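Local structure of amorpha-4,11-diene synthase (Artemisia annua, 4GAX) at residues 77-88 with 115-126; 126-134 with 511-519. The protein is a sesquiterpene synthase that probably ionises and cyclises farnesyl diphosphate, releasing diphosphate and a terpene product. One frame throughout, in Å; residues are numbered along the deposited sequence.

Contact 1. Residues 77-88 with 115-126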
# COMPACT_ATOMS: atom_id res chain seq x y z
N HIS A 77 -4.13 2.48 -30.56
CA HIS A 77 -3.30 2.38 -29.36
C HIS A 77 -3.74 3.29 -28.22
O HIS A 77 -3.63 2.91 -27.05
CB HIS A 77 -1.83 2.55 -29.68
CG HIS A 77 -1.23 1.36 -30.37
ND1 HIS A 77 0.06 1.36 -30.87
CD2 HIS A 77 -1.74 0.14 -30.65
CE1 HIS A 77 0.31 0.18 -31.41
NE2 HIS A 77 -0.76 -0.58 -31.29
N ALA A 78 -4.25 4.48 -28.53
CA ALA A 78 -4.77 5.35 -27.49
C ALA A 78 -5.96 4.67 -26.82
O ALA A 78 -6.13 4.72 -25.59
CB ALA A 78 -5.18 6.71 -28.09
N ASN A 79 -6.81 4.02 -27.62
CA ASN A 79 -7.95 3.30 -27.06
C ASN A 79 -7.49 2.11 -26.23
O ASN A 79 -8.16 1.71 -25.27
CB ASN A 79 -8.91 2.84 -28.16
CG ASN A 79 -9.68 4.00 -28.79
OD1 ASN A 79 -9.43 5.17 -28.48
ND2 ASN A 79 -10.60 3.68 -29.69
N LEU A 80 -6.36 1.52 -26.61
CA LEU A 80 -5.81 0.40 -25.84
C LEU A 80 -5.39 0.86 -24.45
O LEU A 80 -5.66 0.19 -23.43
CB LEU A 80 -4.63 -0.23 -26.58
CG LEU A 80 -3.77 -1.28 -25.84
CD1 LEU A 80 -4.56 -2.50 -25.40
CD2 LEU A 80 -2.64 -1.73 -26.73
N LEU A 81 -4.75 2.03 -24.39
CA LEU A 81 -4.33 2.57 -23.09
C LEU A 81 -5.54 2.82 -22.23
O LEU A 81 -5.50 2.57 -21.03
CB LEU A 81 -3.53 3.87 -23.26
CG LEU A 81 -2.14 3.70 -23.89
CD1 LEU A 81 -1.49 5.08 -24.00
CD2 LEU A 81 -1.29 2.78 -23.02
N LYS A 82 -6.60 3.35 -22.83
CA LYS A 82 -7.83 3.61 -22.08
C LYS A 82 -8.44 2.32 -21.54
O LYS A 82 -8.95 2.29 -20.40
CB LYS A 82 -8.84 4.35 -22.96
CG LYS A 82 -10.06 4.87 -22.20
CD LYS A 82 -9.63 5.63 -20.94
CE LYS A 82 -10.75 6.51 -20.38
NZ LYS A 82 -11.85 5.73 -19.73
N LEU A 83 -8.41 1.26 -22.34
CA LEU A 83 -8.95 -0.03 -21.92
C LEU A 83 -8.12 -0.59 -20.77
O LEU A 83 -8.67 -1.13 -19.80
CB LEU A 83 -8.91 -1.01 -23.09
CG LEU A 83 -9.49 -2.41 -22.88
CD1 LEU A 83 -10.89 -2.33 -22.31
CD2 LEU A 83 -9.54 -3.12 -24.24
N VAL A 84 -6.79 -0.47 -20.89
CA VAL A 84 -5.88 -0.93 -19.84
C VAL A 84 -6.20 -0.18 -18.55
O VAL A 84 -6.34 -0.78 -17.49
CB VAL A 84 -4.40 -0.71 -20.24
CG1 VAL A 84 -3.48 -0.91 -19.04
CG2 VAL A 84 -3.99 -1.64 -21.38
N ASP A 85 -6.34 1.13 -18.66
CA ASP A 85 -6.67 1.95 -17.48
C ASP A 85 -7.98 1.49 -16.82
O ASP A 85 -8.11 1.44 -15.59
CB ASP A 85 -6.81 3.40 -17.91
CG ASP A 85 -7.13 4.32 -16.77
OD1 ASP A 85 -6.45 4.24 -15.72
OD2 ASP A 85 -8.04 5.17 -16.92
N GLU A 86 -8.99 1.18 -17.62
CA GLU A 86 -10.28 0.80 -17.06
C GLU A 86 -10.17 -0.56 -16.37
O GLU A 86 -10.70 -0.76 -15.27
CB GLU A 86 -11.33 0.78 -18.17
CG GLU A 86 -11.63 2.16 -18.70
CD GLU A 86 -12.48 2.11 -19.95
OE1 GLU A 86 -12.81 0.98 -20.38
OE2 GLU A 86 -12.79 3.19 -20.50
N ILE A 87 -9.46 -1.48 -17.01
CA ILE A 87 -9.25 -2.79 -16.39
C ILE A 87 -8.53 -2.64 -15.04
O ILE A 87 -8.89 -3.29 -14.06
CB ILE A 87 -8.46 -3.72 -17.34
CG1 ILE A 87 -9.30 -4.02 -18.58
CG2 ILE A 87 -8.07 -5.02 -16.62
CD1 ILE A 87 -8.50 -4.70 -19.73
N GLN A 88 -7.53 -1.76 -14.99
CA GLN A 88 -6.75 -1.58 -13.77
C GLN A 88 -7.59 -0.95 -12.67
O GLN A 88 -7.58 -1.39 -11.52
CB GLN A 88 -5.50 -0.72 -14.05
CG GLN A 88 -4.41 -1.44 -14.85
CD GLN A 88 -3.24 -0.50 -15.20
OE1 GLN A 88 -3.38 0.72 -15.19
NE2 GLN A 88 -2.09 -1.08 -15.51
N TRP A 115 5.70 9.35 -27.43
CA TRP A 115 4.24 9.36 -27.60
C TRP A 115 3.76 10.77 -27.88
O TRP A 115 4.16 11.73 -27.20
CB TRP A 115 3.56 8.90 -26.32
CG TRP A 115 2.06 8.79 -26.42
CD1 TRP A 115 1.14 9.78 -26.17
CD2 TRP A 115 1.31 7.63 -26.79
NE1 TRP A 115 -0.13 9.30 -26.37
CE2 TRP A 115 -0.06 7.98 -26.74
CE3 TRP A 115 1.65 6.32 -27.17
CZ2 TRP A 115 -1.08 7.08 -27.05
CZ3 TRP A 115 0.65 5.43 -27.47
CH2 TRP A 115 -0.70 5.81 -27.42
N SER A 116 2.88 10.91 -28.87
CA SER A 116 2.27 12.19 -29.16
C SER A 116 0.88 11.98 -29.72
O SER A 116 0.62 12.31 -30.87
CB SER A 116 3.11 12.98 -30.16
OG SER A 116 3.12 12.33 -31.43
N GLY A 117 -0.02 11.43 -28.92
CA GLY A 117 -1.37 11.20 -29.40
C GLY A 117 -2.40 11.80 -28.46
O GLY A 117 -2.07 12.60 -27.58
N ALA A 118 -3.66 11.41 -28.67
CA ALA A 118 -4.65 11.51 -27.62
C ALA A 118 -4.08 10.73 -26.45
O ALA A 118 -3.19 9.87 -26.63
CB ALA A 118 -5.97 10.91 -28.07
N ARG A 119 -4.60 11.02 -25.26
CA ARG A 119 -4.27 10.28 -24.04
C ARG A 119 -2.79 10.36 -23.71
O ARG A 119 -2.21 9.40 -23.20
CB ARG A 119 -4.71 8.80 -24.18
CG ARG A 119 -6.01 8.61 -24.95
CD ARG A 119 -7.03 7.80 -24.21
NE ARG A 119 -7.74 8.60 -23.23
CZ ARG A 119 -9.06 8.70 -23.16
NH1 ARG A 119 -9.84 8.05 -24.02
NH2 ARG A 119 -9.60 9.46 -22.22
N SER A 120 -2.18 11.51 -23.98
CA SER A 120 -0.77 11.67 -23.63
C SER A 120 -0.57 11.65 -22.11
O SER A 120 0.36 11.01 -21.62
CB SER A 120 -0.14 12.91 -24.31
OG SER A 120 -0.90 14.08 -24.09
N SER A 121 -1.46 12.30 -21.36
CA SER A 121 -1.37 12.27 -19.89
C SER A 121 -1.56 10.84 -19.35
O SER A 121 -0.91 10.43 -18.37
CB SER A 121 -2.41 13.20 -19.28
OG SER A 121 -2.13 14.55 -19.62
N LEU A 122 -2.47 10.10 -19.97
CA LEU A 122 -2.72 8.72 -19.54
C LEU A 122 -1.52 7.84 -19.89
O LEU A 122 -1.10 7.00 -19.09
CB LEU A 122 -4.00 8.18 -20.21
CG LEU A 122 -4.30 6.71 -19.93
CD1 LEU A 122 -4.47 6.50 -18.42
CD2 LEU A 122 -5.52 6.24 -20.69
N TRP A 123 -0.96 8.06 -21.06
CA TRP A 123 0.20 7.28 -21.47
C TRP A 123 1.32 7.45 -20.45
O TRP A 123 1.92 6.47 -20.01
CB TRP A 123 0.68 7.72 -22.86
CG TRP A 123 2.08 7.27 -23.19
CD1 TRP A 123 2.46 6.06 -23.68
CD2 TRP A 123 3.29 8.05 -23.06
NE1 TRP A 123 3.83 6.02 -23.87
CE2 TRP A 123 4.36 7.23 -23.49
CE3 TRP A 123 3.57 9.35 -22.62
CZ2 TRP A 123 5.69 7.67 -23.51
CZ3 TRP A 123 4.89 9.79 -22.63
CH2 TRP A 123 5.93 8.95 -23.07
N PHE A 124 1.55 8.70 -20.05
CA PHE A 124 2.65 9.02 -19.14
C PHE A 124 2.48 8.27 -17.82
O PHE A 124 3.43 7.64 -17.33
CB PHE A 124 2.68 10.54 -18.91
CG PHE A 124 3.66 10.99 -17.87
CD1 PHE A 124 4.98 11.21 -18.19
CD2 PHE A 124 3.24 11.23 -16.57
CE1 PHE A 124 5.90 11.65 -17.22
CE2 PHE A 124 4.12 11.68 -15.60
CZ PHE A 124 5.47 11.89 -15.93
N ARG A 125 1.29 8.34 -17.26
CA ARG A 125 1.03 7.72 -15.97
C ARG A 125 1.09 6.19 -16.02
O ARG A 125 1.68 5.56 -15.14
CB ARG A 125 -0.31 8.20 -15.41
CG ARG A 125 -0.66 7.56 -14.08
CD ARG A 125 -1.92 8.15 -13.47
NE ARG A 125 -3.12 7.85 -14.26
CZ ARG A 125 -3.69 6.64 -14.32
NH1 ARG A 125 -3.18 5.62 -13.63
NH2 ARG A 125 -4.79 6.46 -15.05
N LEU A 126 0.48 5.60 -17.04
CA LEU A 126 0.52 4.13 -17.19
C LEU A 126 1.92 3.61 -17.43
O LEU A 126 2.30 2.53 -16.94
CB LEU A 126 -0.41 3.65 -18.31
CG LEU A 126 -1.91 3.88 -18.22
CD1 LEU A 126 -2.61 3.15 -19.39
CD2 LEU A 126 -2.47 3.43 -16.87
O HOH W 1 -8.69 7.20 -26.77
O HOH W 2 -4.73 2.89 -13.94
O HOH W 3 0.46 0.55 -15.74
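L81 reaches from helix 77-89 across to W115, in the loop before helix 120-129, and to L122, W123 and L126 on that helix. Its CB already touches L122 CD2 at 4.0 Å. CG stands beside the backbone N (chi1 -70°), which carries the branches on toward the second segment; there CD1 and CD2 take different partners. CD1 lies over one face of the W115 indole in a CH-pi contact, 3.9 Å from the centroid of the six-membered ring, and it also reaches W123 CB at 3.6 Å. CD2 meets L126 CD1 at 3.9 Å as the two leucines slide past each other in opposite directions. L126 is a knob in the hole formed by L81, V84, D85 and Q88. The W115 ring is steadied by its own loop: NE1 donates in the ring plane to A118 O, 3.1 Å away, while A78 N lies at the ring edge. On the polar flank, R125 NH2 donates to D85 OD1 at 2.9 Å in a salt bridge. The carboxylate oxygen lies in the guanidinium plane, yet the nitrogen comes in from above the carboxylate plane. Water 2 joins D85 OD1, Q88 OE1 and R125 NH1. K82 lays its aliphatic chain against one face of the R119 guanidinium, K82 CD sitting 3.8 Å from R119 CZ; K82 NZ pairs with E86, and R119 NH2 bridges to E158 and E162 of helix 157-167. Segments 77-88 and 120-126 cross at 55° in the alpha-helical N-terminal domain. Helix 97-111 packs on L81, V84 and W123, and helix 52-71 on L80 and L83.

Contact 2. Residues 126-134 with 511-519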
# COMPACT_ATOMS: atom_id res chain seq x y z
N LEU A 126 0.48 5.60 -17.04
CA LEU A 126 0.52 4.13 -17.19
C LEU A 126 1.92 3.61 -17.43
O LEU A 126 2.30 2.53 -16.94
CB LEU A 126 -0.41 3.65 -18.31
CG LEU A 126 -1.91 3.88 -18.22
CD1 LEU A 126 -2.61 3.15 -19.39
CD2 LEU A 126 -2.47 3.43 -16.87
N MET A 127 2.71 4.36 -18.21
CA MET A 127 4.10 3.97 -18.40
C MET A 127 4.87 3.98 -17.07
O MET A 127 5.52 3.00 -16.72
CB MET A 127 4.80 4.88 -19.43
CG MET A 127 4.32 4.65 -20.88
SD MET A 127 4.70 3.00 -21.53
CE MET A 127 3.13 2.18 -21.30
N ARG A 128 4.78 5.08 -16.33
CA ARG A 128 5.52 5.19 -15.06
C ARG A 128 5.02 4.19 -14.02
O ARG A 128 5.81 3.65 -13.27
CB ARG A 128 5.45 6.63 -14.50
CG ARG A 128 6.39 7.59 -15.26
CD ARG A 128 6.77 8.83 -14.43
NE ARG A 128 7.80 9.61 -15.13
CZ ARG A 128 8.28 10.76 -14.69
NH1 ARG A 128 7.86 11.24 -13.53
NH2 ARG A 128 9.18 11.44 -15.40
N LYS A 129 3.72 3.96 -13.99
CA LYS A 129 3.17 2.94 -13.09
C LYS A 129 3.77 1.56 -13.41
O LYS A 129 3.99 0.75 -12.52
CB LYS A 129 1.64 2.90 -13.20
CG LYS A 129 0.92 1.81 -12.38
CD LYS A 129 -0.61 1.98 -12.49
CE LYS A 129 -1.37 0.82 -11.81
NZ LYS A 129 -0.62 0.24 -10.67
N GLN A 130 4.06 1.33 -14.69
CA GLN A 130 4.63 0.06 -15.14
C GLN A 130 6.14 0.01 -14.86
O GLN A 130 6.79 -1.04 -15.01
CB GLN A 130 4.33 -0.13 -16.64
CG GLN A 130 4.60 -1.52 -17.20
CD GLN A 130 3.68 -2.60 -16.67
OE1 GLN A 130 2.73 -2.32 -15.92
NE2 GLN A 130 3.96 -3.85 -17.04
N GLY A 131 6.69 1.13 -14.41
CA GLY A 131 8.11 1.16 -14.09
C GLY A 131 8.96 1.79 -15.18
O GLY A 131 10.19 1.82 -15.06
N TYR A 132 8.35 2.26 -16.27
CA TYR A 132 9.13 2.90 -17.34
C TYR A 132 9.30 4.38 -17.03
O TYR A 132 8.32 5.12 -17.00
CB TYR A 132 8.45 2.76 -18.71
CG TYR A 132 8.25 1.34 -19.17
CD1 TYR A 132 6.97 0.83 -19.38
CD2 TYR A 132 9.33 0.50 -19.42
CE1 TYR A 132 6.77 -0.48 -19.81
CE2 TYR A 132 9.14 -0.81 -19.85
CZ TYR A 132 7.87 -1.29 -20.04
OH TYR A 132 7.68 -2.59 -20.48
N PHE A 133 10.55 4.81 -16.81
CA PHE A 133 10.84 6.19 -16.42
C PHE A 133 10.78 7.11 -17.65
O PHE A 133 11.76 7.75 -18.04
CB PHE A 133 12.22 6.26 -15.75
CG PHE A 133 12.43 7.47 -14.87
CD1 PHE A 133 13.44 7.46 -13.90
CD2 PHE A 133 11.65 8.61 -15.00
CE1 PHE A 133 13.67 8.56 -13.09
CE2 PHE A 133 11.87 9.72 -14.19
CZ PHE A 133 12.88 9.70 -13.24
N VAL A 134 9.60 7.16 -18.24
CA VAL A 134 9.28 8.05 -19.35
C VAL A 134 9.46 9.51 -18.89
O VAL A 134 9.23 9.81 -17.72
CB VAL A 134 7.82 7.78 -19.75
CG1 VAL A 134 7.06 9.05 -20.01
CG2 VAL A 134 7.77 6.77 -20.91
N TYR A 511 11.11 4.39 -6.92
CA TYR A 511 10.27 3.37 -7.55
C TYR A 511 10.60 3.20 -9.03
O TYR A 511 10.62 2.07 -9.55
CB TYR A 511 8.80 3.74 -7.39
CG TYR A 511 7.82 2.86 -8.11
CD1 TYR A 511 7.39 1.65 -7.56
CD2 TYR A 511 7.28 3.25 -9.33
CE1 TYR A 511 6.46 0.83 -8.23
CE2 TYR A 511 6.36 2.44 -10.01
CZ TYR A 511 5.95 1.24 -9.46
OH TYR A 511 5.01 0.47 -10.13
N LEU A 512 10.86 4.31 -9.71
CA LEU A 512 11.12 4.29 -11.15
C LEU A 512 12.53 3.85 -11.47
O LEU A 512 12.82 3.43 -12.60
CB LEU A 512 10.87 5.69 -11.74
CG LEU A 512 9.39 6.13 -11.66
CD1 LEU A 512 9.26 7.64 -11.88
CD2 LEU A 512 8.55 5.38 -12.69
N ILE A 513 13.40 3.93 -10.48
CA ILE A 513 14.83 3.66 -10.66
C ILE A 513 15.23 2.27 -10.13
O ILE A 513 16.31 1.76 -10.43
CB ILE A 513 15.63 4.78 -9.94
CG1 ILE A 513 16.61 5.43 -10.89
CG2 ILE A 513 16.26 4.31 -8.62
CD1 ILE A 513 15.91 6.13 -11.99
N THR A 514 14.36 1.64 -9.36
CA THR A 514 14.73 0.36 -8.76
C THR A 514 14.37 -0.84 -9.64
O THR A 514 13.19 -1.12 -9.88
CB THR A 514 14.12 0.21 -7.35
OG1 THR A 514 14.46 1.36 -6.56
CG2 THR A 514 14.68 -1.04 -6.68
N LYS A 515 15.40 -1.55 -10.12
CA LYS A 515 15.21 -2.67 -11.04
C LYS A 515 15.72 -4.01 -10.50
O LYS A 515 15.47 -5.05 -11.11
CB LYS A 515 15.94 -2.40 -12.37
CG LYS A 515 15.61 -1.08 -13.03
CD LYS A 515 14.12 -0.97 -13.35
CE LYS A 515 13.81 0.45 -13.83
NZ LYS A 515 12.35 0.64 -14.02
N THR A 516 16.42 -4.00 -9.37
CA THR A 516 17.08 -5.23 -8.88
C THR A 516 16.16 -6.13 -8.07
O THR A 516 16.53 -7.26 -7.74
CB THR A 516 18.31 -4.93 -8.02
OG1 THR A 516 17.94 -4.03 -6.97
CG2 THR A 516 19.39 -4.30 -8.87
N ILE A 517 14.98 -5.62 -7.75
CA ILE A 517 13.96 -6.38 -7.05
C ILE A 517 12.87 -6.72 -8.07
O ILE A 517 12.47 -5.87 -8.86
CB ILE A 517 13.39 -5.53 -5.88
CG1 ILE A 517 12.05 -6.03 -5.38
CG2 ILE A 517 13.16 -4.11 -6.32
CD1 ILE A 517 11.45 -5.09 -4.33
N PRO A 518 12.40 -7.98 -8.08
CA PRO A 518 11.34 -8.39 -9.01
C PRO A 518 10.15 -7.45 -8.90
O PRO A 518 9.76 -7.08 -7.79
CB PRO A 518 10.96 -9.79 -8.52
CG PRO A 518 12.22 -10.30 -7.86
CD PRO A 518 12.81 -9.08 -7.19
N ARG A 519 9.58 -7.07 -10.05
CA ARG A 519 8.47 -6.12 -10.05
C ARG A 519 7.32 -6.38 -9.08
O ARG A 519 6.80 -5.43 -8.47
CB ARG A 519 7.91 -5.89 -11.45
CG ARG A 519 8.13 -4.47 -11.90
CD ARG A 519 7.45 -4.14 -13.21
NE ARG A 519 6.04 -3.81 -13.03
CZ ARG A 519 5.60 -2.73 -12.40
NH1 ARG A 519 6.44 -1.86 -11.85
NH2 ARG A 519 4.30 -2.52 -12.31
O HOH W 4 2.26 -0.23 -9.22
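L512 fills the close-packed part of the contact, crossing R128 at about a right angle. Its CD2 presses to 3.3 Å from R128 O, while CD1 lies 3.8 Å from R128 CD. On the other flank L512 CB sits over one face of the F133 ring, 4.1 Å from its centroid, a CH-pi contact offset toward the rim. F133 turns its CG away from the backbone N (chi1 -159°), bringing one ring face to L512 and the ring edge, through CE2, over one face of the R128 guanidinium. That guanidinium grips V134 O side-on with NE and NH2, and E174 forms a salt bridge to the same NH2. In the last turn of helix 120-129, K129 O accepts from Y511 OH at 2.6 Å, and both R128 O and K129 O lie in the plane of the tyrosine ring at its edge. R519 NH1 donates almost straight (169°) to Y511 OH, while R519 NH2 adds only a weak bond to K129 O; one face of this guanidinium lies over Q130 O.

The outer side is looser. I513, largely exposed, brings CD1 to the edge of the F133 ring. K515, an exposed residue, folds its end inward: NZ donates to L512 O and lies 2.7 Å from G131 O. Water 4 donates to Y511 OH and is held weakly by K129 NZ. G131, with positive phi (100°), closes the helix in a Schellman motif; K129 O, in the last turn, is left to accept from Y511. This is an interdomain contact of the two-domain plant terpene synthase fold, in which the N-terminal helical domain meets the C-terminal end of helix 489-513.

Overall arrangement
Contacts 1 and 2 follow one another along the chain and lie on the same side of its centre, their own centres about 17 Å apart. Helix 120-129 serves both, and L126 belongs to both segments. Contact 1 sets most of this helix, and the loop before it, against helix 77-89, within the N-terminal domain. Contact 2 takes the end of the helix and the turn after it, and joins them to the end of helix 489-513 and the loop that follows, some 377 residues later. W123 and F124 pack on V134, linking the two regions directly. One short helix thus joins the N-terminal domain's own packing to a late part of the C-terminal domain, which in this family carries the active site.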